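Local coordinates for protein lipoteichoic acid primase (Listeria monocytogenes, PDB 4UOP) that belongs to the sulfatase family and carries a magnesium ion in its extracellular catalytic domain, at residues Pro137-Pro140 with Arg141-Lys145; Asp429-Val432 with Asn433-Leu437. One frame throughout, in Å; residues are numbered along the deposited sequence.

In the fold
Contact 1 spans the short helix 139-144 together with its N-cap, in the part of the chain that belongs to the sulfatase family. Contact 2 comes much later in the chain, at the end of the long helix 412-433 and in the loop that follows. The centres of the two contacts are about 17 Å apart, on the same side of the chain's centre. They meet through P137, the residue before the N-cap. Its CG packs 3.4 Å from OH of Y431, and its CD also packs on L435. The C-terminal tail is thereby laid against the start of helix 139-144, whose other side chains reach the large mixed sheet and helix 341-348.

Contact 1. Residues Pro137-Pro140 with Arg141-Lys145; sequences PSMP and RLLGK
S138 and R141 meet at the first turn of helix 139-144, where S138 is the N-cap. Its hydroxyl reaches forward to this turn and accepts from the backbone N of R141, with OG 3.0 Å from N. The N-H...O angle of 161° makes this a fairly straight bond. OG stands between the backbone N and the carbonyl carbon of its own residue (chi1 77°), which brings it round to the helix end. CB of R141 also closes on this oxygen, at 3.3 Å from OG. OG also hydrogen-bonds to O of V170, so the hydroxyl accepts from one partner and donates to the other.

The R141 side chain runs back along the chain. CG is anti to the backbone N, and the chain then bends at chi3 (-56°). This bend brings NE to 4.1 Å from CA of P137, which lies at the edge of the guanidinium, near its plane.

M139 and L143, one turn apart, lie side by side and point the same way. CG of M139 is 3.9 Å from CD1 of L143. Both side chains rest on Y215 of strand 214-219, and M139 also touches M342 and M346 of helix 341-348. P140 joins this side through Y215 and F172.

Helical backbone bonds tie the two halves together. N of L142 is 3.0 Å from O of S138, and N of L143 is 2.9 Å from O of M139. G144 N bonds to O of P140 in the same way.

The chemistry is that of a capped helix start. The serine satisfies an amide that has no acceptor one turn back in the helix. The guanidinium of R141 is held through NE by O of I136, just before the helix, and weakly through NH2 by O of A169 at the end of helix 163-169.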
ATOM      1  N   PRO B 137      22.174  -6.158  -4.697  1.00 23.12           N
ATOM      2  CA  PRO B 137      23.256  -5.985  -3.745  1.00 22.90           C
ATOM      3  C   PRO B 137      22.707  -5.985  -2.318  1.00 22.52           C
ATOM      4  O   PRO B 137      21.631  -5.440  -2.071  1.00 21.40           O
ATOM      5  CB  PRO B 137      23.850  -4.623  -4.104  1.00 24.05           C
ATOM      6  CG  PRO B 137      23.413  -4.370  -5.512  1.00 24.59           C
ATOM      7  CD  PRO B 137      22.065  -5.007  -5.610  1.00 24.22           C
ATOM      8  N   SER B 138      23.440  -6.591  -1.395  1.00 20.72           N
ATOM      9  CA  SER B 138      22.869  -6.883  -0.100  1.00 21.45           C
ATOM     10  C   SER B 138      23.901  -7.265   0.922  1.00 21.20           C
ATOM     11  O   SER B 138      25.085  -7.467   0.612  1.00 21.23           O
ATOM     12  CB  SER B 138      21.870  -8.024  -0.235  1.00 20.91           C
ATOM     13  OG  SER B 138      22.543  -9.258  -0.338  1.00 22.56           O
ATOM     14  N   MET B 139      23.433  -7.366   2.157  1.00 20.04           N
ATOM     15  CA  MET B 139      24.262  -7.814   3.266  1.00 19.85           C
ATOM     16  C   MET B 139      24.717  -9.260   3.091  1.00 19.79           C
ATOM     17  O   MET B 139      25.907  -9.536   3.236  1.00 19.80           O
ATOM     18  CB  MET B 139      23.518  -7.613   4.611  1.00 20.49           C
ATOM     19  CG  MET B 139      24.191  -8.244   5.813  1.00 21.12           C
ATOM     20  SD  MET B 139      23.859  -7.385   7.356  1.00 21.99           S
ATOM     21  CE  MET B 139      22.076  -7.575   7.470  1.00 22.46           C
ATOM     22  N   PRO B 140      23.785 -10.206   2.817  1.00 20.18           N
ATOM     23  CA  PRO B 140      24.252 -11.581   2.607  1.00 20.47           C
ATOM     24  C   PRO B 140      25.182 -11.736   1.394  1.00 21.42           C
ATOM     25  O   PRO B 140      26.131 -12.511   1.446  1.00 20.95           O
ATOM     26  CB  PRO B 140      22.954 -12.385   2.412  1.00 20.64           C
ATOM     27  CG  PRO B 140      21.881 -11.388   2.220  1.00 20.29           C
ATOM     28  CD  PRO B 140      22.318 -10.138   2.893  1.00 20.53           C
ATOM     29  N   ARG B 141      24.929 -10.991   0.331  1.00 22.59           N
ATOM     30  CA  ARG B 141      25.785 -11.057  -0.839  1.00 23.02           C
ATOM     31  C   ARG B 141      27.191 -10.550  -0.505  1.00 22.11           C
ATOM     32  O   ARG B 141      28.185 -11.205  -0.827  1.00 22.86           O
ATOM     33  CB  ARG B 141      25.180 -10.257  -1.992  1.00 24.32           C
ATOM     34  CG  ARG B 141      25.955 -10.367  -3.291  1.00 25.42           C
ATOM     35  CD  ARG B 141      25.282  -9.578  -4.420  1.00 26.25           C
ATOM     36  NE  ARG B 141      23.889  -9.981  -4.629  1.00 26.07           N
ATOM     37  CZ  ARG B 141      23.497 -11.085  -5.261  1.00 26.91           C
ATOM     38  NH1 ARG B 141      24.380 -11.942  -5.780  1.00 27.13           N
ATOM     39  NH2 ARG B 141      22.205 -11.347  -5.376  1.00 27.18           N
ATOM     40  N   LEU B 142      27.279  -9.410   0.170  1.00 21.08           N
ATOM     41  CA  LEU B 142      28.568  -8.861   0.560  1.00 21.74           C
ATOM     42  C   LEU B 142      29.297  -9.789   1.535  1.00 21.40           C
ATOM     43  O   LEU B 142      30.500  -9.976   1.434  1.00 20.26           O
ATOM     44  CB  LEU B 142      28.405  -7.470   1.168  1.00 23.35           C
ATOM     45  CG  LEU B 142      29.676  -6.737   1.592  1.00 25.40           C
ATOM     46  CD1 LEU B 142      30.669  -6.653   0.442  1.00 26.63           C
ATOM     47  CD2 LEU B 142      29.308  -5.347   2.080  1.00 26.41           C
ATOM     48  N   LEU B 143      28.581 -10.372   2.493  1.00 19.74           N
ATOM     49  CA  LEU B 143      29.215 -11.291   3.427  1.00 20.01           C
ATOM     50  C   LEU B 143      29.707 -12.557   2.729  1.00 19.59           C
ATOM     51  O   LEU B 143      30.761 -13.094   3.084  1.00 20.21           O
ATOM     52  CB  LEU B 143      28.283 -11.631   4.595  1.00 20.50           C
ATOM     53  CG  LEU B 143      28.047 -10.478   5.572  1.00 20.75           C
ATOM     54  CD1 LEU B 143      27.013 -10.884   6.619  1.00 21.26           C
ATOM     55  CD2 LEU B 143      29.346 -10.033   6.227  1.00 22.83           C
ATOM     56  N   GLY B 144      28.976 -13.003   1.711  1.00 19.00           N
ATOM     57  CA  GLY B 144      29.375 -14.149   0.922  1.00 19.50           C
ATOM     58  C   GLY B 144      30.697 -13.942   0.180  1.00 20.52           C
ATOM     59  O   GLY B 144      31.387 -14.913  -0.108  1.00 21.29           O
ATOM     60  N   LYS B 145      31.032 -12.690  -0.112  1.00 22.24           N
ATOM     61  CA  LYS B 145      32.334 -12.340  -0.705  1.00 24.35           C
ATOM     62  C   LYS B 145      33.440 -12.174   0.335  1.00 24.74           C
ATOM     63  O   LYS B 145      34.596 -11.914  -0.010  1.00 25.12           O
ATOM     64  CB  LYS B 145      32.214 -11.049  -1.526  1.00 26.07           C
ATOM     65  CG  LYS B 145      31.315 -11.167  -2.745  1.00 28.53           C
ATOM     66  CD  LYS B 145      31.772 -12.292  -3.657  1.00 30.72           C
ATOM     67  CE  LYS B 145      30.971 -12.353  -4.943  1.00 33.59           C
ATOM     68  NZ  LYS B 145      31.573 -13.337  -5.886  1.00 36.54           N
TER

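Contact 2. Residues Asp429-Val432 with Asn433-Leu437; sequences DSYV and NNLPL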
ATOM      1  N   ASP B 429      13.884   4.399  -4.779  1.00 23.30           N
ATOM      2  CA  ASP B 429      12.925   3.774  -5.706  1.00 24.68           C
ATOM      3  C   ASP B 429      13.543   3.616  -7.101  1.00 25.46           C
ATOM      4  O   ASP B 429      13.402   2.573  -7.735  1.00 25.40           O
ATOM      5  CB  ASP B 429      11.620   4.574  -5.797  1.00 25.24           C
ATOM      6  CG  ASP B 429      10.813   4.564  -4.492  1.00 27.34           C
ATOM      7  OD1 ASP B 429      11.110   3.758  -3.577  1.00 27.14           O
ATOM      8  OD2 ASP B 429       9.893   5.397  -4.368  1.00 29.26           O
ATOM      9  N   SER B 430      14.237   4.647  -7.567  1.00 24.94           N
ATOM     10  CA  SER B 430      14.854   4.606  -8.906  1.00 27.23           C
ATOM     11  C   SER B 430      15.986   3.584  -8.970  1.00 25.89           C
ATOM     12  O   SER B 430      16.090   2.799  -9.922  1.00 26.30           O
ATOM     13  CB  SER B 430      15.361   6.003  -9.290  1.00 29.50           C
ATOM     14  OG  SER B 430      16.198   5.945 -10.430  1.00 34.75           O
ATOM     15  N   TYR B 431      16.833   3.597  -7.951  1.00 25.27           N
ATOM     16  CA  TYR B 431      17.941   2.654  -7.861  1.00 26.03           C
ATOM     17  C   TYR B 431      17.457   1.202  -7.883  1.00 25.41           C
ATOM     18  O   TYR B 431      17.985   0.361  -8.625  1.00 24.14           O
ATOM     19  CB  TYR B 431      18.744   2.943  -6.594  1.00 26.85           C
ATOM     20  CG  TYR B 431      19.691   1.853  -6.209  1.00 28.34           C
ATOM     21  CD1 TYR B 431      20.863   1.629  -6.930  1.00 29.51           C
ATOM     22  CD2 TYR B 431      19.414   1.023  -5.133  1.00 29.08           C
ATOM     23  CE1 TYR B 431      21.730   0.607  -6.579  1.00 29.18           C
ATOM     24  CE2 TYR B 431      20.278   0.008  -4.775  1.00 30.17           C
ATOM     25  CZ  TYR B 431      21.436  -0.192  -5.500  1.00 30.14           C
ATOM     26  OH  TYR B 431      22.278  -1.212  -5.128  1.00 33.33           O
ATOM     27  N   VAL B 432      16.456   0.906  -7.066  1.00 24.32           N
ATOM     28  CA  VAL B 432      15.926  -0.454  -6.974  1.00 24.33           C
ATOM     29  C   VAL B 432      15.274  -0.855  -8.292  1.00 25.49           C
ATOM     30  O   VAL B 432      15.431  -1.984  -8.755  1.00 25.57           O
ATOM     31  CB  VAL B 432      14.896  -0.596  -5.833  1.00 24.21           C
ATOM     32  CG1 VAL B 432      14.186  -1.936  -5.911  1.00 24.12           C
ATOM     33  CG2 VAL B 432      15.566  -0.436  -4.471  1.00 24.32           C
ATOM     34  N   ASN B 433      14.550   0.076  -8.901  1.00 27.04           N
ATOM     35  CA  ASN B 433      13.886  -0.203 -10.170  1.00 29.81           C
ATOM     36  C   ASN B 433      14.859  -0.483 -11.320  1.00 28.63           C
ATOM     37  O   ASN B 433      14.533  -1.226 -12.233  1.00 30.95           O
ATOM     38  CB  ASN B 433      12.941   0.935 -10.548  1.00 30.17           C
ATOM     39  CG  ASN B 433      11.833   0.473 -11.471  1.00 33.55           C
ATOM     40  OD1 ASN B 433      11.092  -0.458 -11.147  1.00 34.88           O
ATOM     41  ND2 ASN B 433      11.716   1.111 -12.630  1.00 33.94           N
ATOM     42  N   ASN B 434      16.052   0.093 -11.251  1.00 31.46           N
ATOM     43  CA  ASN B 434      17.083  -0.113 -12.280  1.00 33.28           C
ATOM     44  C   ASN B 434      18.036  -1.302 -12.044  1.00 31.70           C
ATOM     45  O   ASN B 434      18.974  -1.491 -12.808  1.00 29.96           O
ATOM     46  CB  ASN B 434      17.898   1.174 -12.443  1.00 35.87           C
ATOM     47  CG  ASN B 434      17.088   2.306 -13.046  1.00 41.16           C
ATOM     48  OD1 ASN B 434      16.196   2.083 -13.868  1.00 43.12           O
ATOM     49  ND2 ASN B 434      17.398   3.534 -12.643  1.00 45.19           N
ATOM     50  N   LEU B 435      17.809  -2.102 -11.002  1.00 29.54           N
ATOM     51  CA  LEU B 435      18.680  -3.259 -10.742  1.00 28.15           C
ATOM     52  C   LEU B 435      18.585  -4.288 -11.872  1.00 28.26           C
ATOM     53  O   LEU B 435      17.506  -4.518 -12.408  1.00 28.69           O
ATOM     54  CB  LEU B 435      18.319  -3.940  -9.416  1.00 27.23           C
ATOM     55  CG  LEU B 435      18.605  -3.117  -8.165  1.00 26.55           C
ATOM     56  CD1 LEU B 435      18.037  -3.823  -6.942  1.00 28.09           C
ATOM     57  CD2 LEU B 435      20.090  -2.857  -7.996  1.00 27.15           C
ATOM     58  N   PRO B 436      19.712  -4.925 -12.217  1.00 30.54           N
ATOM     59  CA  PRO B 436      19.696  -5.885 -13.328  1.00 31.92           C
ATOM     60  C   PRO B 436      18.879  -7.138 -13.049  1.00 33.70           C
ATOM     61  O   PRO B 436      18.717  -7.544 -11.898  1.00 33.44           O
ATOM     62  CB  PRO B 436      21.175  -6.235 -13.517  1.00 32.06           C
ATOM     63  CG  PRO B 436      21.823  -5.914 -12.212  1.00 31.72           C
ATOM     64  CD  PRO B 436      21.059  -4.758 -11.643  1.00 30.53           C
ATOM     65  N   LEU B 437      18.380  -7.744 -14.117  1.00 35.81           N
ATOM     66  CA  LEU B 437      17.622  -8.979 -14.030  1.00 36.94           C
ATOM     67  C   LEU B 437      18.549 -10.172 -13.806  1.00 38.17           C
ATOM     68  O   LEU B 437      19.677 -10.203 -14.317  1.00 37.41           O
ATOM     69  CB  LEU B 437      16.795  -9.172 -15.300  1.00 39.22           C
ATOM     70  CG  LEU B 437      15.631  -8.185 -15.485  1.00 41.32           C
ATOM     71  CD1 LEU B 437      15.202  -8.123 -16.944  1.00 41.88           C
ATOM     72  CD2 LEU B 437      14.448  -8.565 -14.603  1.00 42.11           C
TER
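Y431 and L435 form the close-packed side of this helix end. CD2 of L435 lies over one face of the tyrosine ring, 4.3 Å from the ring centroid and 26° off its normal. This is a CH-pi contact, and CZ of Y431 is the nearest ring atom to CD2 at 3.9 Å. The leucine's chi1 of -68° sets its CG beside O of V432 and O of Y431, with CD2 over the ring. CD1 of L435 reaches CG1 of V432 more loosely, at 4.4 Å.

The other side is looser and more polar. N434 is exposed, and its ND2 comes within 3.5 Å of OG of S430, but at an angle too poor for a hydrogen bond. N433 is exposed too, yet OH of Y131 hydrogen-bonds to its OD1. The backbone does the holding here. N433 N bonds to O of D429, and N434 N to O of S430. N of L435 hydrogen-bonds to O of V432 at 3.3 Å, from well above the carbonyl plane, where the chain leaves the helix.

Helix 412-433 ends against the loop before helix 139-144, where NH1 of R134 hydrogen-bonds to O of N433 and O of L435. One turn earlier, D429 makes a salt bridge to R374, just after strand 371-373.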